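PDB 4N4B: GH62 arabinofuranosidase, which hydrolyses terminal non-reducing alpha-L-arabinofuranosides, probably releasing arabinose side groups from xylan. Local coordinates for residues W116-S128 / D132-Y146. Numbering follows the deposited sequence.
Sequences WYLVYQNGNAAYS and DINNPKGWTAPKVFY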
loop_
_atom_site.group_PDB
_atom_site.type_symbol
_atom_site.label_atom_id
_atom_site.label_comp_id
_atom_site.label_asym_id
_atom_site.label_seq_id
_atom_site.Cartn_x
_atom_site.Cartn_y
_atom_site.Cartn_z
ATOM N N TRP A 116 -1.045 -16.196 -7.307
ATOM C CA TRP A 116 -0.818 -14.904 -6.661
ATOM C C TRP A 116 -0.889 -13.823 -7.747
ATOM O O TRP A 116 -0.386 -13.986 -8.844
ATOM C CB TRP A 116 0.607 -14.899 -6.093
ATOM C CG TRP A 116 0.870 -15.941 -5.021
ATOM C CD1 TRP A 116 1.366 -17.170 -5.221
ATOM C CD2 TRP A 116 0.577 -15.805 -3.627
ATOM N NE1 TRP A 116 1.420 -17.828 -4.005
ATOM C CE2 TRP A 116 0.938 -17.048 -2.996
ATOM C CE3 TRP A 116 0.041 -14.802 -2.831
ATOM C CZ2 TRP A 116 0.770 -17.240 -1.609
ATOM C CZ3 TRP A 116 -0.119 -15.030 -1.522
ATOM C CH2 TRP A 116 0.213 -16.254 -0.922
ATOM N N TYR A 117 -1.432 -12.715 -7.315
ATOM C CA TYR A 117 -1.488 -11.443 -8.072
ATOM C C TYR A 117 -0.596 -10.423 -7.417
ATOM O O TYR A 117 -0.633 -10.293 -6.196
ATOM C CB TYR A 117 -2.933 -10.909 -8.209
ATOM C CG TYR A 117 -3.732 -11.608 -9.327
ATOM C CD1 TYR A 117 -4.092 -12.952 -9.227
ATOM C CD2 TYR A 117 -4.090 -10.926 -10.488
ATOM C CE1 TYR A 117 -4.760 -13.573 -10.260
ATOM C CE2 TYR A 117 -4.761 -11.567 -11.554
ATOM C CZ TYR A 117 -5.086 -12.882 -11.402
ATOM O OH TYR A 117 -5.794 -13.525 -12.441
ATOM N N LEU A 118 0.092 -9.654 -8.244
ATOM C CA LEU A 118 0.810 -8.457 -7.861
ATOM C C LEU A 118 0.242 -7.295 -8.687
ATOM O O LEU A 118 0.358 -7.324 -9.870
ATOM C CB LEU A 118 2.283 -8.675 -8.091
ATOM C CG LEU A 118 3.253 -7.626 -7.392
ATOM C CD1 LEU A 118 3.259 -7.901 -5.903
ATOM C CD2 LEU A 118 4.632 -7.724 -8.019
ATOM N N VAL A 119 -0.418 -6.379 -7.956
ATOM C CA VAL A 119 -1.040 -5.199 -8.568
ATOM C C VAL A 119 -0.119 -4.046 -8.353
ATOM O O VAL A 119 0.458 -3.889 -7.278
ATOM C CB VAL A 119 -2.394 -4.997 -7.904
ATOM C CG1 VAL A 119 -3.086 -3.682 -8.272
ATOM C CG2 VAL A 119 -3.345 -6.178 -8.315
ATOM N N TYR A 120 0.027 -3.179 -9.352
ATOM C CA TYR A 120 0.989 -2.071 -9.338
ATOM C C TYR A 120 0.665 -1.124 -10.482
ATOM O O TYR A 120 -0.239 -1.318 -11.235
ATOM C CB TYR A 120 2.460 -2.596 -9.401
ATOM C CG TYR A 120 2.712 -3.470 -10.540
ATOM C CD1 TYR A 120 2.556 -4.856 -10.447
ATOM C CD2 TYR A 120 3.190 -3.012 -11.750
ATOM C CE1 TYR A 120 2.808 -5.631 -11.547
ATOM C CE2 TYR A 120 3.436 -3.802 -12.883
ATOM C CZ TYR A 120 3.242 -5.138 -12.767
ATOM O OH TYR A 120 3.538 -5.966 -13.834
ATOM N N GLN A 121 1.384 -0.026 -10.517
ATOM C CA GLN A 121 1.212 0.988 -11.540
ATOM C C GLN A 121 2.341 0.951 -12.558
ATOM O O GLN A 121 3.507 0.680 -12.203
ATOM C CB GLN A 121 1.054 2.363 -10.950
ATOM C CG GLN A 121 2.380 2.934 -10.426
ATOM C CD GLN A 121 2.168 3.774 -9.221
ATOM O OE1 GLN A 121 1.398 3.478 -8.317
ATOM N NE2 GLN A 121 2.897 4.902 -9.141
ATOM N N ASN A 122 2.033 1.301 -13.783
ATOM C CA ASN A 122 3.017 1.381 -14.829
ATOM C C ASN A 122 2.695 2.585 -15.786
ATOM O O ASN A 122 3.170 2.601 -16.899
ATOM C CB ASN A 122 3.181 0.136 -15.667
ATOM C CG ASN A 122 2.001 -0.119 -16.586
ATOM O OD1 ASN A 122 0.913 0.402 -16.310
ATOM N ND2 ASN A 122 2.203 -0.938 -17.584
ATOM N N GLY A 123 1.903 3.543 -15.279
ATOM C CA GLY A 123 1.265 4.553 -16.176
ATOM C C GLY A 123 -0.176 4.225 -16.407
ATOM O O GLY A 123 -0.983 5.128 -16.575
ATOM N N ASN A 124 -0.523 2.933 -16.292
ATOM C CA ASN A 124 -1.881 2.418 -16.177
ATOM C C ASN A 124 -1.919 1.679 -14.848
ATOM O O ASN A 124 -0.989 1.754 -14.043
ATOM C CB ASN A 124 -2.176 1.560 -17.430
ATOM C CG ASN A 124 -3.640 1.309 -17.715
ATOM O OD1 ASN A 124 -4.475 0.935 -16.955
ATOM N ND2 ASN A 124 -3.893 1.372 -19.029
ATOM N N ALA A 125 -3.015 0.970 -14.568
ATOM C CA ALA A 125 -3.191 0.055 -13.463
ATOM C C ALA A 125 -2.834 -1.336 -14.009
ATOM O O ALA A 125 -3.487 -1.772 -15.003
ATOM C CB ALA A 125 -4.609 0.081 -12.944
ATOM N N ALA A 126 -1.841 -2.001 -13.461
ATOM C CA ALA A 126 -1.328 -3.237 -14.017
ATOM C C ALA A 126 -1.358 -4.361 -12.959
ATOM O O ALA A 126 -1.464 -4.160 -11.786
ATOM C CB ALA A 126 0.042 -2.970 -14.470
ATOM N N TYR A 127 -1.206 -5.569 -13.494
ATOM C CA TYR A 127 -1.017 -6.742 -12.644
ATOM C C TYR A 127 -0.119 -7.750 -13.360
ATOM O O TYR A 127 -0.061 -7.885 -14.582
ATOM C CB TYR A 127 -2.379 -7.359 -12.262
ATOM C CG TYR A 127 -3.079 -8.002 -13.416
ATOM C CD1 TYR A 127 -2.848 -9.361 -13.759
ATOM C CD2 TYR A 127 -3.925 -7.296 -14.263
ATOM C CE1 TYR A 127 -3.486 -9.913 -14.864
ATOM C CE2 TYR A 127 -4.575 -7.886 -15.360
ATOM C CZ TYR A 127 -4.300 -9.167 -15.638
ATOM O OH TYR A 127 -4.887 -9.770 -16.780
ATOM N N SER A 128 0.546 -8.521 -12.464
ATOM C CA SER A 128 1.303 -9.721 -12.818
ATOM C C SER A 128 0.754 -10.863 -11.994
ATOM O O SER A 128 0.189 -10.674 -10.935
ATOM C CB SER A 128 2.757 -9.503 -12.577
ATOM O OG SER A 128 3.320 -8.596 -13.489
ATOM N N ASP A 132 3.826 -19.205 -7.603
ATOM C CA ASP A 132 4.599 -19.434 -6.367
ATOM C C ASP A 132 5.274 -18.102 -5.943
ATOM O O ASP A 132 6.196 -17.625 -6.587
ATOM C CB ASP A 132 5.697 -20.446 -6.693
ATOM C CG ASP A 132 6.605 -20.822 -5.446
ATOM O OD1 ASP A 132 6.299 -20.329 -4.374
ATOM O OD2 ASP A 132 7.468 -21.721 -5.650
ATOM N N ILE A 133 4.771 -17.606 -4.821
ATOM C CA ILE A 133 5.292 -16.308 -4.289
ATOM C C ILE A 133 6.778 -16.397 -3.996
ATOM O O ILE A 133 7.468 -15.345 -3.974
ATOM C CB ILE A 133 4.479 -15.936 -3.081
ATOM C CG1 ILE A 133 4.719 -14.425 -2.749
ATOM C CG2 ILE A 133 4.765 -16.798 -1.849
ATOM C CD1 ILE A 133 3.799 -13.947 -1.679
ATOM N N ASN A 134 7.324 -17.598 -3.743
ATOM C CA ASN A 134 8.746 -17.675 -3.434
ATOM C C ASN A 134 9.661 -17.523 -4.628
ATOM O O ASN A 134 10.896 -17.419 -4.476
ATOM C CB ASN A 134 9.042 -19.079 -2.835
ATOM C CG ASN A 134 8.312 -19.317 -1.587
ATOM O OD1 ASN A 134 7.307 -20.088 -1.540
ATOM N ND2 ASN A 134 8.656 -18.670 -0.585
ATOM N N ASN A 135 9.125 -17.455 -5.872
ATOM C CA ASN A 135 9.900 -17.354 -7.045
ATOM C C ASN A 135 9.819 -15.873 -7.595
ATOM O O ASN A 135 8.917 -15.578 -8.452
ATOM C CB ASN A 135 9.405 -18.310 -8.135
ATOM C CG ASN A 135 10.191 -18.178 -9.424
ATOM O OD1 ASN A 135 11.303 -17.612 -9.442
ATOM N ND2 ASN A 135 9.597 -18.651 -10.524
ATOM N N PRO A 136 10.755 -15.037 -7.276
ATOM C CA PRO A 136 10.679 -13.636 -7.784
ATOM C C PRO A 136 10.945 -13.607 -9.236
ATOM O O PRO A 136 10.683 -12.537 -9.860
ATOM C CB PRO A 136 11.751 -12.907 -7.010
ATOM C CG PRO A 136 12.672 -14.009 -6.552
ATOM C CD PRO A 136 11.872 -15.223 -6.340
ATOM N N LYS A 137 11.468 -14.597 -9.944
ATOM C CA LYS A 137 11.616 -14.619 -11.351
ATOM C C LYS A 137 10.368 -15.026 -12.113
ATOM O O LYS A 137 10.408 -14.963 -13.347
ATOM C CB LYS A 137 12.796 -15.505 -11.764
ATOM C CG LYS A 137 14.133 -14.995 -11.183
ATOM C CD LYS A 137 15.327 -15.749 -11.715
ATOM C CE LYS A 137 15.879 -15.027 -12.884
ATOM N NZ LYS A 137 16.976 -15.858 -13.474
ATOM N N GLY A 138 9.334 -15.405 -11.430
ATOM C CA GLY A 138 8.131 -15.938 -12.040
ATOM C C GLY A 138 7.048 -14.966 -12.390
ATOM O O GLY A 138 6.081 -15.318 -13.040
ATOM N N TRP A 139 7.187 -13.693 -12.043
ATOM C CA TRP A 139 6.086 -12.740 -12.237
ATOM C C TRP A 139 5.979 -12.387 -13.740
ATOM O O TRP A 139 6.957 -12.005 -14.387
ATOM C CB TRP A 139 6.406 -11.514 -11.387
ATOM C CG TRP A 139 6.307 -11.755 -9.944
ATOM C CD1 TRP A 139 7.325 -12.057 -9.059
ATOM C CD2 TRP A 139 5.083 -11.961 -9.201
ATOM N NE1 TRP A 139 6.801 -12.344 -7.840
ATOM C CE2 TRP A 139 5.430 -12.332 -7.876
ATOM C CE3 TRP A 139 3.729 -11.881 -9.547
ATOM C CZ2 TRP A 139 4.446 -12.582 -6.939
ATOM C CZ3 TRP A 139 2.796 -12.105 -8.602
ATOM C CH2 TRP A 139 3.142 -12.479 -7.315
ATOM N N THR A 140 4.755 -12.472 -14.219
ATOM C CA THR A 140 4.515 -12.253 -15.649
ATOM C C THR A 140 4.770 -10.783 -16.113
ATOM O O THR A 140 4.742 -9.846 -15.256
ATOM C CB THR A 140 3.071 -12.628 -15.991
ATOM O OG1 THR A 140 2.183 -11.917 -15.134
ATOM C CG2 THR A 140 2.776 -14.106 -15.892
ATOM N N ALA A 141 4.922 -10.636 -17.422
ATOM C CA ALA A 141 4.876 -9.275 -17.953
ATOM C C ALA A 141 3.542 -8.698 -17.623
ATOM O O ALA A 141 2.516 -9.391 -17.618
ATOM C CB ALA A 141 5.077 -9.353 -19.426
ATOM N N PRO A 142 3.484 -7.379 -17.380
ATOM C CA PRO A 142 2.186 -6.746 -16.999
ATOM C C PRO A 142 1.090 -6.899 -18.040
ATOM O O PRO A 142 1.364 -6.883 -19.224
ATOM C CB PRO A 142 2.517 -5.274 -16.840
ATOM C CG PRO A 142 3.753 -5.105 -17.573
ATOM C CD PRO A 142 4.547 -6.383 -17.410
ATOM N N LYS A 143 -0.115 -7.054 -17.502
ATOM C CA LYS A 143 -1.381 -6.759 -18.242
ATOM C C LYS A 143 -2.018 -5.631 -17.514
ATOM O O LYS A 143 -1.710 -5.328 -16.345
ATOM C CB LYS A 143 -2.266 -7.986 -18.332
ATOM C CG LYS A 143 -1.685 -9.055 -19.184
ATOM C CD LYS A 143 -2.738 -10.161 -19.395
ATOM C CE LYS A 143 -2.349 -11.197 -20.498
ATOM N NZ LYS A 143 -1.283 -12.062 -19.966
ATOM N N VAL A 144 -2.951 -4.907 -18.180
ATOM C CA VAL A 144 -3.567 -3.714 -17.616
ATOM C C VAL A 144 -5.006 -3.910 -17.306
ATOM O O VAL A 144 -5.759 -4.548 -18.084
ATOM C CB VAL A 144 -3.254 -2.440 -18.473
ATOM C CG1 VAL A 144 -1.747 -2.153 -18.543
ATOM C CG2 VAL A 144 -3.892 -2.541 -19.847
ATOM N N PHE A 145 -5.522 -3.287 -16.274
ATOM C CA PHE A 145 -6.908 -3.298 -15.923
ATOM C C PHE A 145 -7.755 -2.414 -16.825
ATOM O O PHE A 145 -8.935 -2.645 -16.908
ATOM C CB PHE A 145 -7.133 -2.869 -14.493
ATOM C CG PHE A 145 -6.678 -3.902 -13.456
ATOM C CD1 PHE A 145 -7.441 -5.035 -13.202
ATOM C CD2 PHE A 145 -5.496 -3.723 -12.724
ATOM C CE1 PHE A 145 -7.058 -5.937 -12.252
ATOM C CE2 PHE A 145 -5.112 -4.643 -11.752
ATOM C CZ PHE A 145 -5.898 -5.734 -11.538
ATOM N N TYR A 146 -7.131 -1.419 -17.460
ATOM C CA TYR A 146 -7.874 -0.441 -18.280
ATOM C C TYR A 146 -7.212 -0.454 -19.656
ATOM O O TYR A 146 -6.378 0.382 -20.061
ATOM C CB TYR A 146 -7.822 0.956 -17.654
ATOM C CG TYR A 146 -8.489 1.039 -16.332
ATOM C CD1 TYR A 146 -9.830 1.098 -16.174
ATOM C CD2 TYR A 146 -7.707 1.055 -15.187
ATOM C CE1 TYR A 146 -10.408 1.205 -14.947
ATOM C CE2 TYR A 146 -8.255 1.197 -13.964
ATOM C CZ TYR A 146 -9.626 1.279 -13.782
ATOM O OH TYR A 146 -10.142 1.461 -12.562
HETATM O O HOH W 1 3.301 -19.961 -3.107
HETATM O O HOH W 2 0.308 -10.144 -16.203
#
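Ser128 OG is gripped from two segments: it donates to Thr140 O at 2.6 Å and accepts a hydrogen bond from Tyr120 OH (2.7 Å). A serine suits this buried spot because one hydroxyl can donate and accept at once, while Pro142 CB packs against the phenol oxygen. Farther along, Tyr127 and Lys143 exchange backbone hydrogen bonds as an antiparallel hydrogen-bonded pair, and Phe145 N donates to Ala125 O. With CG between its backbone N and carbonyl carbon (chi1 69°), Tyr127 brings CD2 over a face of Phe145, the ring planes 49° apart. Asn124 suits the far end because one amide serves both ways: ND2 gives a nearly straight bond to Tyr146 O (2.9 Å), while OD1 takes Ala125 N on a lone pair. The broad indole of Trp139 spans two residues, Leu118 CB over one face (3.5 Å from CZ3) and Trp116 CB at CH2. Branched Ile133 lies against the Trp116 indole face, and a water accepts from Trp116 NE1 and Ile133 N. Replacing Trp116 by an alanine is likely to uncover Ile133 and leave the water without its NE1 donor. Strand 143-144, pairing with 125-130, adds the outer strand of a four-stranded antiparallel sheet, one blade of the five-bladed GH62 beta-propeller.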